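Putative NADPH:quinone reductase (Bacillus thuringiensis, PDB 3GMS) is of unestablished function but probably reduces quinones with NADPH as the electron donor. Local coordinates at residues Val147-Cys153 with Phe170-Thr176; His159-Ser165 with Glu184-Ala190; Ile212-Ala217 with Ser232-His238. All coordinates share one frame. Residue numbers count along the deposited sequence, not the author numbering.

All three contacts lie in the Rossmann-type domain, built round a parallel six-stranded sheet of order 3-2-1-4-5-6. Contact 1 pairs strand 147-150, in the middle of the sheet, with its neighbour 171-176. Contact 2, its centre about 9 Å from that of contact 1, packs helix 156-168, the connection between those two strands, against helix 182-188; along the chain the segments of these two contacts alternate, and Leu-172 packs on Ala-162. Contact 3 follows later in sequence and pairs strand 214-219 with 233-234 and 237-241; its centre lies about 12 Å from that of contact 1. Contacts 2 and 3, centres about 20 Å apart, do not touch. Strand 147-150 of the probable nucleotide-binding domain thus has 171-176 on one side and 214-219 on the other.

Contact 1. Residues Val147-Cys153 with Phe170-Thr176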
loop_
_atom_site.group_PDB
_atom_site.type_symbol
_atom_site.label_atom_id
_atom_site.label_comp_id
_atom_site.label_asym_id
_atom_site.label_seq_id
_atom_site.Cartn_x
_atom_site.Cartn_y
_atom_site.Cartn_z
ATOM N N VAL A 147 8.946 -14.322 -15.012
ATOM C CA VAL A 147 7.782 -13.649 -15.553
ATOM C C VAL A 147 6.693 -13.501 -14.478
ATOM O O VAL A 147 6.145 -14.504 -13.984
ATOM C CB VAL A 147 7.254 -14.404 -16.718
ATOM C CG1 VAL A 147 6.113 -13.668 -17.335
ATOM C CG2 VAL A 147 8.384 -14.617 -17.710
ATOM N N LEU A 148 6.412 -12.240 -14.113
ATOM C CA LEU A 148 5.418 -11.902 -13.075
ATOM C C LEU A 148 4.169 -11.317 -13.737
ATOM O O LEU A 148 4.303 -10.426 -14.603
ATOM C CB LEU A 148 6.014 -10.871 -12.094
ATOM C CG LEU A 148 5.028 -10.382 -11.029
ATOM C CD1 LEU A 148 4.727 -11.542 -10.103
ATOM C CD2 LEU A 148 5.615 -9.190 -10.247
ATOM N N LEU A 149 2.995 -11.830 -13.375
ATOM C CA LEU A 149 1.698 -11.229 -13.743
ATOM C C LEU A 149 1.180 -10.408 -12.556
ATOM O O LEU A 149 1.203 -10.891 -11.407
ATOM C CB LEU A 149 0.665 -12.302 -14.022
ATOM C CG LEU A 149 1.066 -13.413 -15.030
ATOM C CD1 LEU A 149 -0.072 -14.389 -15.237
ATOM C CD2 LEU A 149 1.483 -12.788 -16.385
ATOM N N VAL A 150 0.686 -9.200 -12.838
ATOM C CA VAL A 150 0.046 -8.364 -11.800
ATOM C C VAL A 150 -1.240 -7.790 -12.386
ATOM O O VAL A 150 -1.189 -7.038 -13.374
ATOM C CB VAL A 150 0.965 -7.220 -11.359
ATOM C CG1 VAL A 150 0.241 -6.350 -10.266
ATOM C CG2 VAL A 150 2.301 -7.770 -10.787
ATOM N N ASN A 151 -2.377 -8.137 -11.812
ATOM C CA ASN A 151 -3.618 -7.513 -12.248
ATOM C C ASN A 151 -3.965 -6.236 -11.472
ATOM O O ASN A 151 -3.259 -5.851 -10.521
ATOM C CB ASN A 151 -4.784 -8.527 -12.313
ATOM C CG ASN A 151 -5.210 -9.060 -10.933
ATOM O OD1 ASN A 151 -4.834 -8.518 -9.934
ATOM N ND2 ASN A 151 -6.005 -10.123 -10.908
ATOM N N ALA A 152 -5.067 -5.588 -11.855
ATOM C CA ALA A 152 -5.369 -4.217 -11.382
ATOM C C ALA A 152 -4.108 -3.332 -11.418
ATOM O O ALA A 152 -3.839 -2.554 -10.495
ATOM C CB ALA A 152 -6.007 -4.262 -9.953
ATOM N N CYS A 153 -3.335 -3.455 -12.501
ATOM C CA CYS A 153 -1.988 -2.933 -12.515
ATOM C C CYS A 153 -1.964 -1.426 -12.737
ATOM O O CYS A 153 -0.924 -0.803 -12.596
ATOM C CB CYS A 153 -1.115 -3.669 -13.526
ATOM S SG CYS A 153 0.673 -3.701 -13.147
ATOM N N PHE A 170 13.334 -8.572 -13.677
ATOM C CA PHE A 170 12.378 -9.601 -14.015
ATOM C C PHE A 170 11.437 -8.988 -15.008
ATOM O O PHE A 170 11.512 -7.786 -15.266
ATOM C CB PHE A 170 11.647 -10.190 -12.791
ATOM C CG PHE A 170 10.780 -9.195 -12.034
ATOM C CD1 PHE A 170 9.494 -8.893 -12.461
ATOM C CD2 PHE A 170 11.249 -8.634 -10.854
ATOM C CE1 PHE A 170 8.674 -8.015 -11.766
ATOM C CE2 PHE A 170 10.475 -7.744 -10.142
ATOM C CZ PHE A 170 9.168 -7.426 -10.573
ATOM N N ARG A 171 10.590 -9.822 -15.599
ATOM C CA ARG A 171 9.741 -9.416 -16.687
ATOM C C ARG A 171 8.329 -9.256 -16.139
ATOM O O ARG A 171 7.744 -10.222 -15.636
ATOM C CB ARG A 171 9.817 -10.480 -17.810
ATOM C CG ARG A 171 9.039 -10.124 -19.053
ATOM C CD ARG A 171 9.215 -11.169 -20.188
ATOM N NE ARG A 171 8.437 -10.767 -21.364
ATOM C CZ ARG A 171 7.781 -11.611 -22.159
ATOM N NH1 ARG A 171 7.807 -12.916 -21.891
ATOM N NH2 ARG A 171 7.084 -11.151 -23.209
ATOM N N LEU A 172 7.788 -8.033 -16.200
ATOM C CA LEU A 172 6.418 -7.810 -15.770
ATOM C C LEU A 172 5.425 -7.804 -16.903
ATOM O O LEU A 172 5.542 -7.034 -17.861
ATOM C CB LEU A 172 6.273 -6.489 -14.974
ATOM C CG LEU A 172 4.819 -6.090 -14.683
ATOM C CD1 LEU A 172 4.222 -6.942 -13.546
ATOM C CD2 LEU A 172 4.713 -4.612 -14.322
ATOM N N ILE A 173 4.431 -8.659 -16.779
ATOM C CA ILE A 173 3.257 -8.543 -17.591
ATOM C C ILE A 173 2.127 -7.899 -16.785
ATOM O O ILE A 173 1.494 -8.519 -15.904
ATOM C CB ILE A 173 2.848 -9.928 -18.235
ATOM C CG1 ILE A 173 3.994 -10.493 -19.095
ATOM C CG2 ILE A 173 1.493 -9.763 -19.007
ATOM C CD1 ILE A 173 3.867 -12.000 -19.442
ATOM N N ALA A 174 1.876 -6.618 -17.083
ATOM C CA ALA A 174 0.781 -5.870 -16.464
ATOM C C ALA A 174 -0.552 -6.268 -17.046
ATOM O O ALA A 174 -0.703 -6.324 -18.284
ATOM C CB ALA A 174 0.984 -4.346 -16.665
ATOM N N VAL A 175 -1.505 -6.543 -16.173
ATOM C CA VAL A 175 -2.894 -6.819 -16.557
ATOM C C VAL A 175 -3.787 -5.710 -16.027
ATOM O O VAL A 175 -3.848 -5.474 -14.812
ATOM C CB VAL A 175 -3.369 -8.210 -16.023
ATOM C CG1 VAL A 175 -4.800 -8.520 -16.455
ATOM C CG2 VAL A 175 -2.425 -9.298 -16.478
ATOM N N THR A 176 -4.493 -5.037 -16.937
ATOM C CA THR A 176 -5.303 -3.872 -16.613
ATOM C C THR A 176 -6.729 -4.037 -17.149
ATOM O O THR A 176 -6.973 -4.825 -18.094
ATOM C CB THR A 176 -4.713 -2.571 -17.236
ATOM O OG1 THR A 176 -4.666 -2.708 -18.669
ATOM C CG2 THR A 176 -3.310 -2.263 -16.710
#
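Leu-172 lays its CD1 methyl against Val-150, 3.5 Å from CG2, and the same CD1 lies 4.2 Å from Leu-148 CD2. Leu-148 CD2 also meets Phe-170 CE1 at 3.6 Å, so these side chains form a continuous apolar layer on one face of the sheet, where Leu-172 packs on Ala-162 of helix 156-168. On the other face Val-147 CG1 touches Ile-173 CD1 at 3.5 Å and Leu-149 CD2 approaches Ile-173 CB at 3.7 Å. Between the two layers the parallel strands run in register, Val-147 beside Arg-171 through Val-150 beside Ala-174. Leu-148 N donates to Arg-171 O (2.9 Å) and Leu-148 O accepts from Ile-173 N (2.8 Å); Val-150 repeats the pattern, its N bonding to Ile-173 O (3.2 Å) and its O to Val-175 N (2.9 Å). Past the strand end the chain turns at Ala-152, whose phi is positive, and Cys-153 N reaches back to Val-175 O (3.1 Å), while Cys-153 SG rests 3.6 Å from Ala-174 CB. Asn-151 points its amide elsewhere, to Asp-219 and Ser-220. Two adjacent parallel strands joined through helix 156-168 make this the first beta-alpha-beta unit of a Rossmann fold.

Contact 2. Residues His159-Ser165 with Glu184-Ala190; sequences HLFAQLS and ELLRLGA
Two neighbouring helices on one face of a Rossmann-type sheet pack here: helix 156-168, the crossover of a beta-alpha-beta unit, and helix 182-188, which follows strand 171-176. The segments 159-165 and 184-188 run roughly parallel, their axes 8.6 Å apart at closest approach and crossing at -25°. His-159 lies beside Leu-185 (CA to CA 6.1 Å), Gln-163 beside Leu-188 (CA to CA 5.4 Å) and Ala-162 beside Ala-190 (CA to CA 4.8 Å).

Leu-188, His-159 and Ala-162 bury the most surface. Leu-188 (chi1 m, chi2 t) points toward the first helix, with CD1 3.5 Å from His-159 CD2, CD2 3.7 Å from Gln-163 CG and CB 3.9 Å from Ala-162 CB. His-159 takes chi1 m and chi2 near 57°; Leu-185 CD2 lies over one face of its ring in a CH-pi contact, 4.3 Å from the centroid, while ND1 is hydrogen-bonded to Ser-155. Ala-162, small enough for close approach, directs CB at the second segment, 4.2 Å from Leu-185 CD2 and 4.3 Å from Ala-190 CB.

Helix 182-188 ends in a Schellman motif at Gly-189 (phi/psi 126/4), with Ala-190 N bonded to Leu-185 O (3.0 Å) and Gly-189 N to Leu-186 O (3.0 Å). A CB on Gly-189 would clash with Ala-162 O, so glycine suits both the positive phi and the tight packing. No hydrogen bond crosses the interface. Ser-165 (chi1 p) instead turns its hydroxyl back into its own helix, OG donating to Ala-162 O at 2.7 Å.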
loop_
_atom_site.group_PDB
_atom_site.type_symbol
_atom_site.label_atom_id
_atom_site.label_comp_id
_atom_site.label_asym_id
_atom_site.label_seq_id
_atom_site.Cartn_x
_atom_site.Cartn_y
_atom_site.Cartn_z
ATOM N N HIS A 159 2.087 0.507 -10.584
ATOM C CA HIS A 159 3.156 1.358 -11.088
ATOM C C HIS A 159 4.464 1.052 -10.396
ATOM O O HIS A 159 5.523 1.201 -10.973
ATOM C CB HIS A 159 2.825 2.819 -10.807
ATOM C CG HIS A 159 1.802 3.385 -11.724
ATOM N ND1 HIS A 159 0.548 2.843 -11.874
ATOM C CD2 HIS A 159 1.829 4.493 -12.501
ATOM C CE1 HIS A 159 -0.139 3.553 -12.749
ATOM N NE2 HIS A 159 0.618 4.557 -13.149
ATOM N N LEU A 160 4.397 0.607 -9.147
ATOM C CA LEU A 160 5.615 0.230 -8.451
ATOM C C LEU A 160 6.181 -1.116 -8.938
ATOM O O LEU A 160 7.406 -1.272 -9.084
ATOM C CB LEU A 160 5.415 0.236 -6.921
ATOM C CG LEU A 160 4.906 1.575 -6.363
ATOM C CD1 LEU A 160 4.770 1.507 -4.863
ATOM C CD2 LEU A 160 5.789 2.738 -6.752
ATOM N N PHE A 161 5.304 -2.081 -9.173
ATOM C CA PHE A 161 5.761 -3.367 -9.707
ATOM C C PHE A 161 6.498 -3.164 -11.052
ATOM O O PHE A 161 7.516 -3.805 -11.321
ATOM C CB PHE A 161 4.581 -4.326 -9.859
ATOM C CG PHE A 161 4.138 -4.967 -8.556
ATOM C CD1 PHE A 161 4.996 -5.807 -7.837
ATOM C CD2 PHE A 161 2.859 -4.753 -8.071
ATOM C CE1 PHE A 161 4.571 -6.400 -6.624
ATOM C CE2 PHE A 161 2.432 -5.357 -6.868
ATOM C CZ PHE A 161 3.307 -6.198 -6.146
ATOM N N ALA A 162 5.993 -2.232 -11.866
ATOM C CA ALA A 162 6.630 -1.920 -13.166
ATOM C C ALA A 162 8.049 -1.443 -12.949
ATOM O O ALA A 162 8.991 -1.906 -13.598
ATOM C CB ALA A 162 5.817 -0.895 -13.944
ATOM N N GLN A 163 8.240 -0.535 -11.993
ATOM C CA GLN A 163 9.583 -0.085 -11.691
ATOM C C GLN A 163 10.468 -1.155 -11.064
ATOM O O GLN A 163 11.659 -1.264 -11.403
ATOM C CB GLN A 163 9.523 1.153 -10.772
ATOM C CG GLN A 163 8.841 2.352 -11.445
ATOM C CD GLN A 163 8.588 3.467 -10.440
ATOM O OE1 GLN A 163 9.499 4.193 -10.091
ATOM N NE2 GLN A 163 7.336 3.586 -9.965
ATOM N N LEU A 164 9.928 -1.910 -10.104
ATOM C CA LEU A 164 10.693 -3.013 -9.519
ATOM C C LEU A 164 11.152 -4.060 -10.563
ATOM O O LEU A 164 12.214 -4.675 -10.396
ATOM C CB LEU A 164 9.897 -3.693 -8.411
ATOM C CG LEU A 164 9.834 -2.839 -7.133
ATOM C CD1 LEU A 164 8.820 -3.481 -6.180
ATOM C CD2 LEU A 164 11.191 -2.708 -6.448
ATOM N N SER A 165 10.383 -4.236 -11.630
ATOM C CA SER A 165 10.846 -5.183 -12.668
ATOM C C SER A 165 12.217 -4.757 -13.258
ATOM O O SER A 165 13.054 -5.603 -13.582
ATOM C CB SER A 165 9.793 -5.400 -13.745
ATOM O OG SER A 165 9.699 -4.308 -14.649
ATOM N N GLU A 184 1.902 4.957 -19.151
ATOM C CA GLU A 184 2.679 5.159 -17.940
ATOM C C GLU A 184 3.361 3.839 -17.534
ATOM O O GLU A 184 4.567 3.825 -17.289
ATOM C CB GLU A 184 1.812 5.712 -16.809
ATOM C CG GLU A 184 1.078 7.045 -17.150
ATOM C CD GLU A 184 -0.373 6.864 -17.645
ATOM O OE1 GLU A 184 -0.631 6.263 -18.754
ATOM O OE2 GLU A 184 -1.268 7.385 -16.921
ATOM N N LEU A 185 2.596 2.744 -17.529
ATOM C CA LEU A 185 3.187 1.424 -17.174
ATOM C C LEU A 185 4.347 1.031 -18.087
ATOM O O LEU A 185 5.427 0.634 -17.612
ATOM C CB LEU A 185 2.118 0.324 -17.120
ATOM C CG LEU A 185 1.091 0.470 -16.005
ATOM C CD1 LEU A 185 -0.034 -0.467 -16.214
ATOM C CD2 LEU A 185 1.826 0.209 -14.639
ATOM N N LEU A 186 4.174 1.165 -19.408
ATOM C CA LEU A 186 5.307 0.909 -20.286
ATOM C C LEU A 186 6.533 1.786 -20.009
ATOM O O LEU A 186 7.642 1.261 -19.938
ATOM C CB LEU A 186 4.925 0.985 -21.778
ATOM C CG LEU A 186 3.811 0.013 -22.163
ATOM C CD1 LEU A 186 3.206 0.453 -23.475
ATOM C CD2 LEU A 186 4.355 -1.437 -22.248
ATOM N N ARG A 187 6.321 3.104 -19.848
ATOM C CA ARG A 187 7.396 4.035 -19.490
ATOM C C ARG A 187 8.138 3.615 -18.254
ATOM O O ARG A 187 9.370 3.724 -18.190
ATOM C CB ARG A 187 6.859 5.440 -19.217
ATOM C CG ARG A 187 6.615 6.232 -20.444
ATOM C CD ARG A 187 6.403 7.703 -20.115
ATOM N NE ARG A 187 5.946 8.385 -21.325
ATOM C CZ ARG A 187 5.871 9.709 -21.475
ATOM N NH1 ARG A 187 6.231 10.514 -20.486
ATOM N NH2 ARG A 187 5.440 10.220 -22.628
ATOM N N LEU A 188 7.375 3.160 -17.264
ATOM C CA LEU A 188 7.946 2.786 -15.978
ATOM C C LEU A 188 8.650 1.446 -16.049
ATOM O O LEU A 188 9.416 1.110 -15.158
ATOM C CB LEU A 188 6.875 2.781 -14.864
ATOM C CG LEU A 188 6.407 4.201 -14.477
ATOM C CD1 LEU A 188 5.124 4.153 -13.694
ATOM C CD2 LEU A 188 7.489 4.947 -13.689
ATOM N N GLY A 189 8.416 0.677 -17.109
ATOM C CA GLY A 189 9.149 -0.566 -17.211
ATOM C C GLY A 189 8.420 -1.870 -17.399
ATOM O O GLY A 189 9.067 -2.909 -17.462
ATOM N N ALA A 190 7.102 -1.827 -17.544
ATOM C CA ALA A 190 6.340 -3.026 -17.805
ATOM C C ALA A 190 6.706 -3.583 -19.199
ATOM O O ALA A 190 6.755 -2.837 -20.181
ATOM C CB ALA A 190 4.859 -2.742 -17.728
#

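Contact 3. Residues Ile212-Ala217 with Ser232-His238; sequences IGADAA and SLRPNGH
Ile-212 leads in from a loop, its O 3.3 Å from Arg-234 CB. Gly-213 (phi/psi 89/164) brings CA within 3.4 Å of Ser-232 O, where a CB would clash with Leu-233 and Arg-234. Ala-214 pairs in parallel with Leu-233 (CA to CA 4.5 Å): its N donates to Ser-232 O (2.9 Å), its O accepts from Arg-234 N (2.8 Å), and its CB meets Leu-233 CD2 at 3.7 Å. At Asp-215 (phi/psi -83/-36, chi1 m) the strand turns a corner, matched opposite by a type II turn from Arg-234 to Gly-237; Asp-215 O accepts from His-238 N (3.1 Å), OD1 forms a salt bridge with Arg-234 NE (2.7 Å; Arg-234 chi1 p), and OD2 accepts from Val-147 N. Parallel pairing resumes with Ala-216 beside His-238 (CA to CA 4.7 Å). Ala-217 N donates to His-238 O (2.9 Å), and Ala-217 CB lies 3.8 Å from Leu-233 CD2. One carboxylate thus joins three neighbouring parts of the Rossmann-type sheet where the pairing within it is interrupted.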
loop_
_atom_site.group_PDB
_atom_site.type_symbol
_atom_site.label_atom_id
_atom_site.label_comp_id
_atom_site.label_asym_id
_atom_site.label_seq_id
_atom_site.Cartn_x
_atom_site.Cartn_y
_atom_site.Cartn_z
ATOM N N ILE A 212 4.337 -21.670 -22.027
ATOM C CA ILE A 212 4.869 -22.199 -20.776
ATOM C C ILE A 212 4.056 -21.718 -19.568
ATOM O O ILE A 212 3.926 -22.418 -18.571
ATOM C CB ILE A 212 6.345 -21.798 -20.600
ATOM C CG1 ILE A 212 7.245 -22.508 -21.614
ATOM C CG2 ILE A 212 6.805 -22.114 -19.167
ATOM C CD1 ILE A 212 7.482 -23.969 -21.296
ATOM N N GLY A 213 3.505 -20.513 -19.678
ATOM C CA GLY A 213 2.847 -19.819 -18.557
ATOM C C GLY A 213 3.871 -18.995 -17.804
ATOM O O GLY A 213 5.085 -19.181 -17.975
ATOM N N ALA A 214 3.373 -18.064 -16.971
ATOM C CA ALA A 214 4.222 -17.203 -16.169
ATOM C C ALA A 214 4.717 -17.931 -14.928
ATOM O O ALA A 214 4.173 -18.972 -14.570
ATOM C CB ALA A 214 3.431 -15.956 -15.751
ATOM N N ASP A 215 5.723 -17.342 -14.278
ATOM C CA ASP A 215 6.336 -17.896 -13.086
ATOM C C ASP A 215 5.585 -17.568 -11.810
ATOM O O ASP A 215 5.527 -18.405 -10.916
ATOM C CB ASP A 215 7.772 -17.452 -12.958
ATOM C CG ASP A 215 8.620 -17.920 -14.125
ATOM O OD1 ASP A 215 8.820 -19.151 -14.252
ATOM O OD2 ASP A 215 9.033 -17.072 -14.934
ATOM N N ALA A 216 5.024 -16.358 -11.733
ATOM C CA ALA A 216 4.331 -15.905 -10.530
ATOM C C ALA A 216 3.215 -14.931 -10.898
ATOM O O ALA A 216 3.232 -14.325 -11.997
ATOM C CB ALA A 216 5.313 -15.260 -9.566
ATOM N N ALA A 217 2.232 -14.795 -10.016
ATOM C CA ALA A 217 1.133 -13.866 -10.249
ATOM C C ALA A 217 0.697 -13.217 -8.945
ATOM O O ALA A 217 0.730 -13.867 -7.882
ATOM C CB ALA A 217 -0.043 -14.544 -10.892
ATOM N N SER A 232 -2.961 -18.860 -15.621
ATOM C CA SER A 232 -1.948 -18.440 -16.587
ATOM C C SER A 232 -0.531 -18.697 -16.099
ATOM O O SER A 232 0.445 -18.313 -16.738
ATOM C CB SER A 232 -2.134 -16.970 -16.990
ATOM O OG SER A 232 -3.459 -16.719 -17.411
ATOM N N LEU A 233 -0.399 -19.348 -14.953
ATOM C CA LEU A 233 0.936 -19.725 -14.471
ATOM C C LEU A 233 1.349 -21.124 -14.884
ATOM O O LEU A 233 0.498 -21.996 -15.033
ATOM C CB LEU A 233 0.968 -19.693 -12.936
ATOM C CG LEU A 233 0.593 -18.315 -12.423
ATOM C CD1 LEU A 233 0.478 -18.389 -10.901
ATOM C CD2 LEU A 233 1.620 -17.317 -12.871
ATOM N N ARG A 234 2.654 -21.336 -14.979
ATOM C CA ARG A 234 3.213 -22.665 -15.181
ATOM C C ARG A 234 2.866 -23.548 -13.978
ATOM O O ARG A 234 2.603 -23.024 -12.873
ATOM C CB ARG A 234 4.725 -22.586 -15.388
ATOM C CG ARG A 234 5.558 -22.108 -14.183
ATOM C CD ARG A 234 7.020 -22.129 -14.525
ATOM N NE ARG A 234 7.861 -21.543 -13.478
ATOM C CZ ARG A 234 8.135 -22.098 -12.291
ATOM N NH1 ARG A 234 7.622 -23.275 -11.953
ATOM N NH2 ARG A 234 8.926 -21.455 -11.429
ATOM N N PRO A 235 2.833 -24.885 -14.186
ATOM C CA PRO A 235 2.731 -25.786 -13.039
ATOM C C PRO A 235 3.843 -25.483 -12.064
ATOM O O PRO A 235 4.963 -25.210 -12.483
ATOM C CB PRO A 235 2.969 -27.182 -13.659
ATOM C CG PRO A 235 2.647 -27.034 -15.094
ATOM C CD PRO A 235 2.845 -25.607 -15.478
ATOM N N ASN A 236 3.523 -25.500 -10.772
ATOM C CA ASN A 236 4.468 -25.149 -9.711
ATOM C C ASN A 236 4.851 -23.674 -9.660
ATOM O O ASN A 236 5.812 -23.305 -8.962
ATOM C CB ASN A 236 5.703 -26.053 -9.723
ATOM C CG ASN A 236 5.318 -27.531 -9.701
ATOM O OD1 ASN A 236 5.867 -28.338 -10.446
ATOM N ND2 ASN A 236 4.322 -27.869 -8.888
ATOM N N GLY A 237 4.088 -22.842 -10.373
ATOM C CA GLY A 237 4.267 -21.389 -10.304
ATOM C C GLY A 237 3.632 -20.932 -9.004
ATOM O O GLY A 237 2.910 -21.706 -8.356
ATOM N N HIS A 238 3.831 -19.665 -8.658
ATOM C CA HIS A 238 3.427 -19.184 -7.346
ATOM C C HIS A 238 2.382 -18.080 -7.526
ATOM O O HIS A 238 2.671 -17.032 -8.144
ATOM C CB HIS A 238 4.659 -18.685 -6.603
ATOM C CG HIS A 238 4.469 -18.570 -5.108
ATOM N ND1 HIS A 238 5.510 -18.313 -4.237
ATOM C CD2 HIS A 238 3.354 -18.666 -4.339
ATOM C CE1 HIS A 238 5.047 -18.270 -2.996
ATOM N NE2 HIS A 238 3.739 -18.479 -3.033
#